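Side-chain contacts in alternansucrase (Leuconostoc mesenteroides, PDB 6HVG), which is a large multidomain enzyme of glycoside hydrolase family 70, built around a (beta/alpha)8 barrel and holding a calcium ion: residues A[613-618]-A[1136-1141]; A[1140-1145]-A[1150-1155]; A[1065-1070]-A[1082-1087]; A[597-600]-A[605-608]; A[1049-1054]-A[1108-1113]. All blocks are in the same frame, centred on the assembly; numbering follows the deposited sequence.

Interaction 1: A[613-618]-A[1136-1141]; sequences ANFDGI and QDLRNA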
# COMPACT_ATOMS: atom_id res chain seq x y z
N ALA A 613 13.29 36.14 -2.40
CA ALA A 613 13.47 34.76 -1.97
C ALA A 613 12.12 34.09 -1.68
O ALA A 613 12.02 33.28 -0.76
CB ALA A 613 14.38 34.74 -0.75
N ASN A 614 11.10 34.41 -2.48
CA ASN A 614 9.73 33.91 -2.27
C ASN A 614 9.29 32.90 -3.32
O ASN A 614 9.59 33.05 -4.49
CB ASN A 614 8.73 35.07 -2.30
CG ASN A 614 8.80 35.95 -1.08
OD1 ASN A 614 9.39 35.59 -0.07
ND2 ASN A 614 8.18 37.11 -1.16
N PHE A 615 8.58 31.86 -2.91
CA PHE A 615 8.06 30.87 -3.86
C PHE A 615 7.04 31.56 -4.78
O PHE A 615 6.36 32.49 -4.35
CB PHE A 615 7.39 29.69 -3.12
CG PHE A 615 8.36 28.69 -2.52
CD1 PHE A 615 9.01 27.74 -3.31
CD2 PHE A 615 8.58 28.65 -1.16
CE1 PHE A 615 9.87 26.81 -2.77
CE2 PHE A 615 9.43 27.72 -0.60
CZ PHE A 615 10.08 26.80 -1.41
N ASP A 616 6.92 31.09 -6.01
CA ASP A 616 6.02 31.73 -7.00
C ASP A 616 4.75 30.96 -7.26
O ASP A 616 3.74 31.56 -7.59
CB ASP A 616 6.73 31.90 -8.35
CG ASP A 616 8.06 32.62 -8.21
OD1 ASP A 616 8.08 33.87 -8.11
OD2 ASP A 616 9.07 31.90 -8.16
N GLY A 617 4.82 29.64 -7.19
CA GLY A 617 3.67 28.79 -7.43
C GLY A 617 3.67 27.63 -6.47
O GLY A 617 4.59 27.49 -5.68
N ILE A 618 2.67 26.77 -6.57
CA ILE A 618 2.59 25.59 -5.70
C ILE A 618 2.28 24.31 -6.46
O ILE A 618 1.73 24.35 -7.54
CB ILE A 618 1.49 25.78 -4.63
CG1 ILE A 618 0.15 26.01 -5.30
CG2 ILE A 618 1.83 26.94 -3.69
CD1 ILE A 618 -1.04 25.96 -4.35
N GLN A 1136 18.45 29.62 5.05
CA GLN A 1136 19.19 30.54 4.19
C GLN A 1136 19.55 29.87 2.86
O GLN A 1136 19.44 30.50 1.81
CB GLN A 1136 20.46 31.07 4.87
CG GLN A 1136 21.11 32.24 4.15
CD GLN A 1136 20.27 33.52 4.22
OE1 GLN A 1136 20.07 34.07 5.30
NE2 GLN A 1136 19.78 33.99 3.06
N ASP A 1137 19.95 28.60 2.90
CA ASP A 1137 20.26 27.88 1.66
C ASP A 1137 19.07 27.89 0.70
O ASP A 1137 19.25 28.01 -0.51
CB ASP A 1137 20.69 26.44 1.95
CG ASP A 1137 22.04 26.34 2.62
OD1 ASP A 1137 22.91 27.19 2.35
OD2 ASP A 1137 22.24 25.39 3.40
N LEU A 1138 17.87 27.76 1.26
CA LEU A 1138 16.64 27.76 0.47
C LEU A 1138 16.35 29.14 -0.13
O LEU A 1138 16.05 29.26 -1.32
CB LEU A 1138 15.46 27.30 1.33
CG LEU A 1138 14.06 27.36 0.71
CD1 LEU A 1138 13.95 26.56 -0.58
CD2 LEU A 1138 13.05 26.86 1.73
N ARG A 1139 16.46 30.18 0.69
CA ARG A 1139 16.27 31.54 0.20
C ARG A 1139 17.29 31.90 -0.88
O ARG A 1139 16.96 32.57 -1.85
CB ARG A 1139 16.30 32.54 1.37
CG ARG A 1139 15.07 32.43 2.28
CD ARG A 1139 14.94 33.63 3.22
NE ARG A 1139 16.08 33.71 4.14
CZ ARG A 1139 16.19 33.06 5.29
NH1 ARG A 1139 15.22 32.27 5.73
NH2 ARG A 1139 17.28 33.20 6.01
N ASN A 1140 18.53 31.44 -0.73
CA ASN A 1140 19.56 31.66 -1.75
C ASN A 1140 19.25 30.88 -3.03
O ASN A 1140 19.46 31.37 -4.13
CB ASN A 1140 20.96 31.27 -1.23
CG ASN A 1140 21.46 32.17 -0.12
OD1 ASN A 1140 20.84 33.19 0.22
ND2 ASN A 1140 22.58 31.79 0.48
N ALA A 1141 18.75 29.66 -2.87
CA ALA A 1141 18.39 28.84 -4.01
C ALA A 1141 17.26 29.49 -4.79
O ALA A 1141 17.27 29.49 -6.01
CB ALA A 1141 17.99 27.46 -3.54
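Arg1139 lays the start of its side chain on the methyl of Ala613, which points toward the helix. Arg1139 CB is 3.6 Å and its CG 3.9 Å from Ala613 CB, and CD is at the limit of contact. The chain then bends at chi3 (-63°), which turns the polar end away from 613-618. The guanidinium lies with one face over Gln1136 CA, offset toward the rim. NH1 makes a salt bridge with Asp1135, and Arg1139 NH2 gives a weak hydrogen bond to Gln1136 OE1, 3.0 Å long. The amide of Gln1136 is held from its other end too: NE2 donates to Asn1140 OD1 at 3.1 Å, from above the carbonyl plane. The backbone of Arg1139 also takes part, with its O 3.5 Å from Ala613 CB.

The fold here is the parallel-stranded barrel of the family. Residues 613-616 lead into strand 617-620, and helix 1135-1147 packs outside the sheet.

Next to this pair, Phe615 CZ meets Leu1138 CD1 at 4.0 Å. The two side chains cross at about a right angle, and CD1 lies obliquely to the ring. Leu1138 has CG anti to its backbone N (chi1 174°), and this swings the branch toward Phe615. Phe615 also packs on Ala1152 and Ala1154 of the adjacent strand.

Interaction 2: A[1140-1145]-A[1150-1155]; sequences NAIEAL and MQAIAD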
# COMPACT_ATOMS: atom_id res chain seq x y z
N ASN A 1140 18.53 31.44 -0.73
CA ASN A 1140 19.56 31.66 -1.75
C ASN A 1140 19.25 30.88 -3.03
O ASN A 1140 19.46 31.37 -4.13
CB ASN A 1140 20.96 31.27 -1.23
CG ASN A 1140 21.46 32.17 -0.12
OD1 ASN A 1140 20.84 33.19 0.22
ND2 ASN A 1140 22.58 31.79 0.48
N ALA A 1141 18.75 29.66 -2.87
CA ALA A 1141 18.39 28.84 -4.01
C ALA A 1141 17.26 29.49 -4.79
O ALA A 1141 17.27 29.49 -6.01
CB ALA A 1141 17.99 27.46 -3.54
N ILE A 1142 16.27 30.01 -4.09
CA ILE A 1142 15.11 30.63 -4.72
C ILE A 1142 15.50 31.92 -5.43
O ILE A 1142 15.06 32.17 -6.56
CB ILE A 1142 13.98 30.87 -3.67
CG1 ILE A 1142 13.31 29.55 -3.34
CG2 ILE A 1142 12.93 31.85 -4.18
CD1 ILE A 1142 12.38 29.61 -2.14
N GLU A 1143 16.30 32.75 -4.78
CA GLU A 1143 16.79 34.00 -5.39
C GLU A 1143 17.57 33.71 -6.68
O GLU A 1143 17.31 34.32 -7.71
CB GLU A 1143 17.67 34.77 -4.40
CG GLU A 1143 18.01 36.19 -4.83
CD GLU A 1143 18.76 36.96 -3.76
OE1 GLU A 1143 19.59 36.34 -3.05
OE2 GLU A 1143 18.52 38.19 -3.63
N ALA A 1144 18.50 32.75 -6.60
CA ALA A 1144 19.30 32.34 -7.72
C ALA A 1144 18.43 31.93 -8.91
O ALA A 1144 18.80 32.16 -10.08
CB ALA A 1144 20.23 31.21 -7.33
N LEU A 1145 17.29 31.31 -8.64
CA LEU A 1145 16.39 30.92 -9.73
C LEU A 1145 15.71 32.14 -10.32
O LEU A 1145 15.49 32.18 -11.51
CB LEU A 1145 15.36 29.90 -9.25
CG LEU A 1145 15.93 28.54 -8.85
CD1 LEU A 1145 14.96 27.78 -7.97
CD2 LEU A 1145 16.30 27.73 -10.08
N MET A 1150 13.73 31.97 -13.57
CA MET A 1150 12.93 30.78 -13.28
C MET A 1150 12.12 30.99 -12.02
O MET A 1150 12.54 31.69 -11.11
CB MET A 1150 13.83 29.57 -13.06
CG MET A 1150 14.45 29.04 -14.33
SD MET A 1150 15.50 27.62 -14.03
CE MET A 1150 16.99 28.45 -13.49
N GLN A 1151 10.95 30.37 -11.99
CA GLN A 1151 10.09 30.37 -10.82
C GLN A 1151 10.41 29.23 -9.87
O GLN A 1151 11.01 28.25 -10.26
CB GLN A 1151 8.63 30.24 -11.24
CG GLN A 1151 8.05 31.39 -12.04
CD GLN A 1151 6.64 31.08 -12.48
OE1 GLN A 1151 5.89 30.38 -11.78
NE2 GLN A 1151 6.27 31.60 -13.63
N ALA A 1152 10.00 29.36 -8.62
CA ALA A 1152 10.18 28.31 -7.62
C ALA A 1152 8.83 27.81 -7.13
O ALA A 1152 7.96 28.60 -6.68
CB ALA A 1152 11.02 28.80 -6.45
N ILE A 1153 8.64 26.50 -7.20
CA ILE A 1153 7.39 25.87 -6.77
C ILE A 1153 7.53 25.29 -5.38
O ILE A 1153 8.44 24.52 -5.09
CB ILE A 1153 6.94 24.76 -7.75
CG1 ILE A 1153 6.33 25.39 -9.00
CG2 ILE A 1153 5.90 23.88 -7.13
CD1 ILE A 1153 6.27 24.42 -10.16
N ALA A 1154 6.59 25.66 -4.52
CA ALA A 1154 6.49 25.12 -3.17
C ALA A 1154 5.59 23.90 -3.16
O ALA A 1154 4.51 23.95 -3.71
CB ALA A 1154 5.90 26.18 -2.25
N ASP A 1155 6.03 22.82 -2.53
CA ASP A 1155 5.17 21.64 -2.37
C ASP A 1155 4.23 21.87 -1.18
O ASP A 1155 4.65 21.91 -0.04
CB ASP A 1155 6.00 20.36 -2.15
CG ASP A 1155 5.43 19.15 -2.89
OD1 ASP A 1155 4.20 19.03 -2.98
OD2 ASP A 1155 6.19 18.32 -3.40
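Leu1145 and Met1150 lie aslant to one another where helix 1135-1147 gives way to strand 1151-1156. The thioether chain of Met1150 runs extended as far as SD and then bends at chi3 (-80°). The bend brings its terminal methyl to the leucine: Met1150 CE is 3.6 Å from Leu1145 CD2. Met1150 SD is 4.0 Å from Leu1145 CD2. Nearer the backbone, Met1150 CB lies 3.5 Å from Leu1145 O.

Leu1145 spreads its two branches over different partners. CD2 takes the methionine, while Leu1145 CD1 turns the other way and ends 4.3 Å from Ala1152 CB. One helical turn earlier, Ile1142 reaches the same alanine by a different atom. Ile1142 CG1 is 3.9 Å from Ala1152 CB. The short methyl of Ala1152 points at the helix and is met by both larger residues. The contact joins the helix to the parallel strand that follows it, as helix and strand meet in a (beta/alpha)8 barrel.

One polar link joins the segments. Met1150 N donates to Leu1145 O at 2.7 Å, with an N-H...O angle of 159°, and the donor is tilted 30° from the carbonyl plane. On the strand, Gln1151 points away from the helix, and its amide is bonded through NE2 to Asn652 O and through OE1 to Leu655 N.

The chemistry is that of a buried hydrocarbon seam with a single backbone bond at one end. Dispersion and exclusion of water should therefore hold most of it, while the backbone bond pins the start of the strand segment to the helix at Leu1145.

Interaction 3: A[1065-1070]-A[1082-1087]; sequences VVIATK and FELAPQ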
# COMPACT_ATOMS: atom_id res chain seq x y z
N VAL A 1065 22.16 24.40 -2.02
CA VAL A 1065 23.43 25.06 -2.30
C VAL A 1065 23.80 24.79 -3.75
O VAL A 1065 24.06 25.72 -4.52
CB VAL A 1065 24.54 24.57 -1.35
CG1 VAL A 1065 25.91 25.08 -1.80
CG2 VAL A 1065 24.26 25.01 0.09
N VAL A 1066 23.76 23.52 -4.13
CA VAL A 1066 24.04 23.12 -5.51
C VAL A 1066 23.10 23.81 -6.51
O VAL A 1066 23.55 24.27 -7.54
CB VAL A 1066 24.00 21.58 -5.69
CG1 VAL A 1066 24.11 21.18 -7.15
CG2 VAL A 1066 25.13 20.94 -4.91
N ILE A 1067 21.81 23.91 -6.20
CA ILE A 1067 20.85 24.56 -7.11
C ILE A 1067 21.27 26.01 -7.37
O ILE A 1067 21.20 26.47 -8.51
CB ILE A 1067 19.39 24.47 -6.60
CG1 ILE A 1067 18.88 23.03 -6.67
CG2 ILE A 1067 18.44 25.34 -7.41
CD1 ILE A 1067 17.65 22.75 -5.82
N ALA A 1068 21.74 26.71 -6.34
CA ALA A 1068 22.21 28.08 -6.49
C ALA A 1068 23.41 28.19 -7.43
O ALA A 1068 23.40 29.03 -8.34
CB ALA A 1068 22.53 28.69 -5.14
N THR A 1069 24.44 27.36 -7.25
CA THR A 1069 25.59 27.41 -8.15
C THR A 1069 25.20 27.03 -9.59
O THR A 1069 25.74 27.59 -10.54
CB THR A 1069 26.79 26.55 -7.67
OG1 THR A 1069 26.47 25.16 -7.79
CG2 THR A 1069 27.16 26.86 -6.20
N LYS A 1070 24.24 26.12 -9.75
CA LYS A 1070 23.87 25.56 -11.07
C LYS A 1070 22.62 26.17 -11.76
O LYS A 1070 22.20 25.68 -12.81
CB LYS A 1070 23.66 24.04 -10.93
CG LYS A 1070 24.80 23.17 -11.41
CD LYS A 1070 25.96 23.09 -10.44
CE LYS A 1070 26.99 22.06 -10.93
NZ LYS A 1070 27.51 22.35 -12.32
N PHE A 1082 11.01 25.81 -11.43
CA PHE A 1082 11.77 24.78 -10.74
C PHE A 1082 10.93 24.23 -9.60
O PHE A 1082 10.63 24.94 -8.63
CB PHE A 1082 13.06 25.36 -10.18
CG PHE A 1082 14.13 24.32 -9.92
CD1 PHE A 1082 14.05 23.48 -8.82
CD2 PHE A 1082 15.21 24.19 -10.77
CE1 PHE A 1082 15.03 22.54 -8.59
CE2 PHE A 1082 16.19 23.26 -10.55
CZ PHE A 1082 16.11 22.44 -9.45
N GLU A 1083 10.52 22.98 -9.72
CA GLU A 1083 9.75 22.33 -8.66
C GLU A 1083 10.74 21.76 -7.68
O GLU A 1083 11.43 20.79 -7.98
CB GLU A 1083 8.84 21.23 -9.21
CG GLU A 1083 7.81 20.74 -8.22
CD GLU A 1083 7.20 19.40 -8.61
OE1 GLU A 1083 6.84 19.23 -9.80
OE2 GLU A 1083 7.09 18.51 -7.73
N LEU A 1084 10.83 22.41 -6.52
CA LEU A 1084 11.72 22.00 -5.43
C LEU A 1084 11.01 20.98 -4.55
O LEU A 1084 9.80 21.05 -4.38
CB LEU A 1084 12.12 23.20 -4.57
CG LEU A 1084 13.02 24.24 -5.21
CD1 LEU A 1084 12.65 25.63 -4.79
CD2 LEU A 1084 14.48 23.99 -4.89
N ALA A 1085 11.78 20.09 -3.96
CA ALA A 1085 11.25 19.15 -2.98
C ALA A 1085 10.55 19.90 -1.84
O ALA A 1085 10.78 21.10 -1.66
CB ALA A 1085 12.37 18.30 -2.42
N PRO A 1086 9.68 19.20 -1.10
CA PRO A 1086 9.07 19.80 0.09
C PRO A 1086 10.14 20.05 1.13
O PRO A 1086 10.91 19.14 1.48
CB PRO A 1086 8.11 18.72 0.58
CG PRO A 1086 8.65 17.45 0.01
CD PRO A 1086 9.16 17.85 -1.34
N GLN A 1087 10.19 21.29 1.63
CA GLN A 1087 11.33 21.75 2.43
C GLN A 1087 11.13 21.59 3.93
O GLN A 1087 11.93 22.12 4.73
CB GLN A 1087 11.61 23.21 2.12
CG GLN A 1087 11.98 23.46 0.68
CD GLN A 1087 13.27 22.79 0.31
OE1 GLN A 1087 14.27 22.99 0.99
NE2 GLN A 1087 13.26 22.00 -0.76
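Ile1067 has CG1 anti to its carbonyl carbon (chi1 -70°) and then runs on extended (chi2 162°), which sends CD1 straight out from the helix toward Phe1082 and Leu1084. Phe1082 comes from the opposite direction. Its CG is anti to the backbone N (chi1 -158°), which carries the ring out from the strand toward the isoleucine.

The isoleucine lies over one side of the ring, near its rim at CE1 and CZ. Phe1082 CE1 is 3.8 Å from Ile1067 CD1, and Phe1082 CZ is 4.0 Å from Ile1067 CG1. The other branch, CG2, sits over one face of the ring, displaced toward its rim. This is aliphatic packing on an aromatic ring with contributions from both branches. Ile1067 CD1 also meets Leu1084, whose CD2 lies 3.5 Å away. One isoleucine tip is thus shared by an aromatic and an aliphatic partner.

Away from this apolar patch, Gln1087 folds back on its own segment. Gln1087 NE2 gives a hydrogen bond of 2.8 Å to Ala1085 O, and OE1 is bonded to Asn1064.

The contact closes a beta-alpha-beta unit of strand 1045-1047, helix 1063-1075 and strand 1081-1083. Tyr1046 and Phe1074 meet the Phe1082 ring edge-to-face. Leu1145 of helix 1135-1147 also packs on Phe1082, and Leu1084 touches Ala1152 of strand 1151-1156.

Interaction 4: A[597-600]-A[605-608]; sequences LHYL and SITG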
# COMPACT_ATOMS: atom_id res chain seq x y z
N LEU A 597 -0.07 28.63 3.37
CA LEU A 597 0.11 28.96 1.96
C LEU A 597 0.66 30.35 1.78
O LEU A 597 1.53 30.56 0.95
CB LEU A 597 -1.21 28.86 1.21
CG LEU A 597 -1.20 29.23 -0.26
CD1 LEU A 597 -0.24 28.34 -1.05
CD2 LEU A 597 -2.61 29.15 -0.80
N HIS A 598 0.17 31.30 2.55
CA HIS A 598 0.70 32.66 2.51
C HIS A 598 2.15 32.62 2.93
O HIS A 598 3.00 33.23 2.28
CB HIS A 598 -0.08 33.56 3.45
CG HIS A 598 0.42 34.97 3.48
ND1 HIS A 598 -0.02 35.94 2.59
CD2 HIS A 598 1.26 35.60 4.33
CE1 HIS A 598 0.55 37.09 2.89
NE2 HIS A 598 1.33 36.91 3.94
N TYR A 599 2.43 31.89 4.00
CA TYR A 599 3.79 31.78 4.54
C TYR A 599 4.78 31.27 3.50
O TYR A 599 5.91 31.77 3.43
CB TYR A 599 3.78 30.88 5.77
CG TYR A 599 5.13 30.51 6.33
CD1 TYR A 599 5.77 31.32 7.23
CD2 TYR A 599 5.72 29.30 6.01
CE1 TYR A 599 6.97 30.94 7.80
CE2 TYR A 599 6.92 28.91 6.58
CZ TYR A 599 7.54 29.73 7.47
OH TYR A 599 8.74 29.37 8.04
N LEU A 600 4.36 30.32 2.68
CA LEU A 600 5.25 29.78 1.64
C LEU A 600 5.44 30.77 0.50
O LEU A 600 6.56 30.96 0.03
CB LEU A 600 4.73 28.44 1.11
CG LEU A 600 4.70 27.30 2.13
CD1 LEU A 600 3.80 26.18 1.68
CD2 LEU A 600 6.09 26.76 2.45
N SER A 605 10.17 37.10 2.33
CA SER A 605 9.80 38.36 2.98
C SER A 605 9.72 38.22 4.50
O SER A 605 10.21 39.08 5.23
CB SER A 605 8.46 38.86 2.45
OG SER A 605 8.46 38.98 1.04
N ILE A 606 9.11 37.13 4.95
CA ILE A 606 8.84 36.89 6.36
C ILE A 606 10.08 36.45 7.13
O ILE A 606 10.34 36.94 8.21
CB ILE A 606 7.74 35.84 6.51
CG1 ILE A 606 6.42 36.41 5.99
CG2 ILE A 606 7.59 35.39 7.95
CD1 ILE A 606 5.41 35.36 5.58
N THR A 607 10.84 35.52 6.56
CA THR A 607 11.98 34.91 7.25
C THR A 607 13.33 35.59 7.01
O THR A 607 14.24 35.46 7.83
CB THR A 607 12.09 33.42 6.88
OG1 THR A 607 12.09 33.25 5.46
CG2 THR A 607 10.91 32.66 7.44
N GLY A 608 13.48 36.32 5.90
CA GLY A 608 14.72 37.04 5.60
C GLY A 608 14.60 38.47 5.09
O GLY A 608 15.59 39.02 4.63
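Ile606 and Tyr599 bury the most surface here, and Thr607 adds a smaller share. The longer branch of Ile606 turns beside the backbone N (chi1 -67°) and extends (chi2 158°), which lets CD1 reach helix 587-601. Ile606 CD1 comes to rest by the root of the tyrosine, 4.1 Å from Tyr599 CA. Ile606 CD1 is also 4.4 Å from Tyr599 CD1, lying obliquely to the ring. Ile606 CD1 is 4.3 Å from His598 CD2 as well, obliquely to that ring. The isoleucine tip therefore rests against two neighbouring residues of the helix.

Tyr599 reaches along to the next residue. Tyr599 OH is 4.0 Å from Thr607 CG2, and the two side chains cross at about a right angle. The methyl of Thr607 makes the contact, and OG1 is bonded to Phe603 O in its own helix. His598 is likewise anchored away from the contact, through ND1 to the hydroxyl of Tyr637. Tyr1207 and Phe1211 pack nearby and extend the apolar patch.

The contact is loose van der Waals packing and partly buried. It joins two consecutive helices across a short break between them. They belong to the helical layer outside the barrel, on the path leading into strand 617-620, as expected for a (beta/alpha)8 fold.

Interaction 5: A[1049-1054]-A[1108-1113]; sequences FSNFQA and NGYAFT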
# COMPACT_ATOMS: atom_id res chain seq x y z
N PHE A 1049 14.32 16.83 -7.72
CA PHE A 1049 14.72 16.10 -6.56
C PHE A 1049 14.28 14.70 -6.78
O PHE A 1049 13.45 14.43 -7.63
CB PHE A 1049 14.07 16.67 -5.29
CG PHE A 1049 12.60 16.41 -5.20
CD1 PHE A 1049 11.70 17.21 -5.89
CD2 PHE A 1049 12.11 15.37 -4.41
CE1 PHE A 1049 10.34 16.97 -5.82
CE2 PHE A 1049 10.77 15.16 -4.31
CZ PHE A 1049 9.87 15.95 -5.02
N SER A 1050 14.84 13.82 -5.99
CA SER A 1050 14.45 12.41 -5.94
C SER A 1050 14.28 12.03 -4.49
O SER A 1050 15.06 12.48 -3.64
CB SER A 1050 15.54 11.59 -6.57
OG SER A 1050 15.50 10.25 -6.12
N ASN A 1051 13.26 11.23 -4.18
CA ASN A 1051 13.06 10.77 -2.81
C ASN A 1051 14.17 9.90 -2.25
O ASN A 1051 14.26 9.73 -1.04
CB ASN A 1051 11.76 9.99 -2.67
CG ASN A 1051 10.56 10.90 -2.57
OD1 ASN A 1051 10.64 11.99 -1.98
ND2 ASN A 1051 9.44 10.45 -3.11
N PHE A 1052 15.03 9.38 -3.13
CA PHE A 1052 16.04 8.45 -2.72
C PHE A 1052 17.46 8.98 -2.71
O PHE A 1052 18.41 8.22 -2.61
CB PHE A 1052 15.87 7.21 -3.56
CG PHE A 1052 14.49 6.63 -3.43
CD1 PHE A 1052 13.45 7.13 -4.17
CD2 PHE A 1052 14.22 5.64 -2.51
CE1 PHE A 1052 12.18 6.63 -4.01
CE2 PHE A 1052 12.97 5.11 -2.37
CZ PHE A 1052 11.94 5.61 -3.13
N GLN A 1053 17.58 10.30 -2.74
CA GLN A 1053 18.87 10.95 -2.57
C GLN A 1053 19.43 10.56 -1.22
O GLN A 1053 18.70 10.38 -0.27
CB GLN A 1053 18.70 12.47 -2.60
CG GLN A 1053 18.36 13.05 -3.97
CD GLN A 1053 18.01 14.54 -3.93
OE1 GLN A 1053 17.10 14.98 -4.63
NE2 GLN A 1053 18.74 15.30 -3.13
N ALA A 1054 20.74 10.42 -1.14
CA ALA A 1054 21.42 10.28 0.13
C ALA A 1054 21.43 11.60 0.91
O ALA A 1054 21.21 12.67 0.35
CB ALA A 1054 22.85 9.81 -0.10
N ASN A 1108 12.78 12.81 3.14
CA ASN A 1108 12.55 13.47 1.87
C ASN A 1108 11.70 14.73 1.96
O ASN A 1108 11.58 15.48 0.98
CB ASN A 1108 11.98 12.51 0.83
CG ASN A 1108 10.62 12.00 1.18
OD1 ASN A 1108 9.86 12.67 1.87
ND2 ASN A 1108 10.27 10.83 0.66
N GLY A 1109 11.10 14.95 3.13
CA GLY A 1109 10.34 16.18 3.38
C GLY A 1109 8.84 16.04 3.29
O GLY A 1109 8.13 16.92 3.74
N TYR A 1110 8.37 14.93 2.71
CA TYR A 1110 6.93 14.64 2.68
C TYR A 1110 6.37 14.23 4.03
O TYR A 1110 5.17 14.32 4.23
CB TYR A 1110 6.59 13.59 1.63
CG TYR A 1110 6.56 14.17 0.24
CD1 TYR A 1110 5.55 15.04 -0.15
CD2 TYR A 1110 7.57 13.89 -0.67
CE1 TYR A 1110 5.52 15.60 -1.41
CE2 TYR A 1110 7.55 14.45 -1.93
CZ TYR A 1110 6.53 15.29 -2.30
OH TYR A 1110 6.55 15.84 -3.56
N ALA A 1111 7.24 13.78 4.95
CA ALA A 1111 6.82 13.43 6.30
C ALA A 1111 7.48 14.38 7.28
O ALA A 1111 8.68 14.36 7.44
CB ALA A 1111 7.19 11.99 6.62
N PHE A 1112 6.68 15.19 7.95
CA PHE A 1112 7.20 16.24 8.79
C PHE A 1112 6.41 16.40 10.08
O PHE A 1112 5.24 16.08 10.15
CB PHE A 1112 7.17 17.57 8.04
CG PHE A 1112 5.90 17.82 7.28
CD1 PHE A 1112 4.80 18.38 7.93
CD2 PHE A 1112 5.81 17.52 5.93
CE1 PHE A 1112 3.63 18.60 7.25
CE2 PHE A 1112 4.64 17.74 5.24
CZ PHE A 1112 3.54 18.29 5.90
N THR A 1113 7.09 16.91 11.10
CA THR A 1113 6.49 17.26 12.39
C THR A 1113 6.03 18.72 12.44
O THR A 1113 4.97 19.01 12.96
CB THR A 1113 7.51 17.06 13.53
OG1 THR A 1113 8.76 17.66 13.13
CG2 THR A 1113 7.69 15.56 13.82
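Asn1051 lies within a type I turn, Ser1050 to Gln1053, and faces Asn1108, which begins an Asx turn in the other loop. Ser1050 OG accepts from Phe1052 N in an ST turn. Asn1108 CG sits between its backbone N and carbonyl carbon (chi1 65°), where Asn1108 OD1 can take Tyr1110 N at 2.8 Å.

The two asparagine amides come close, with their planes 36° apart. Asn1051 OD1 is 2.9 Å from Asn1108 ND2, but the angle is too poor for a hydrogen bond. Asn1108 ND2 is instead bonded to Asp1103. Asn1051 OD1 also sits at the edge of the Tyr1110 ring, 3.8 Å from Tyr1110 CD2.

Phe1049 and Tyr1110 cross at about a right angle. Tyr1110 OH meets the edge of the phenylalanine ring, 3.6 Å from Phe1049 CZ. Phe1049 CE2 also lies 4.1 Å from Tyr1110 CE2, obliquely to that ring. The tyrosine hydroxyl also has a weak hydrogen bond to Asp1155, and both rings meet His752.

Segment 1049-1054 follows strand 1045-1047 closely. Loops at the carboxyl ends of the strands are where (beta/alpha)8 enzymes typically build their active site, and this buried loop-loop contact is consistent with such a place.

Overall arrangement
Interactions 1, 2, 3 and 5 are buried, while interaction 4 is only partly so. Interactions 1 and 2 share helix 1135-1147. Interaction 1 packs it on the loop leading into strand 617-620; interactions 2 and 3 pack helices on strands 1151-1156 and 1081-1083 and the residues next to them. Backbone hydrogen bonds join these strands, so the three contacts form one continuous layer. Interaction 4 lies between helices and touches interaction 1 through Ser605 and Asn614. Interaction 5 lies among loops. The chemistry follows the place: mostly hydrocarbon between helix and sheet, isoleucine and threonine methyls against tyrosine and histidine in interaction 4, aromatic and amide groups in the loops. Tyr1110 and Asp1155 link interactions 5 and 2 weakly.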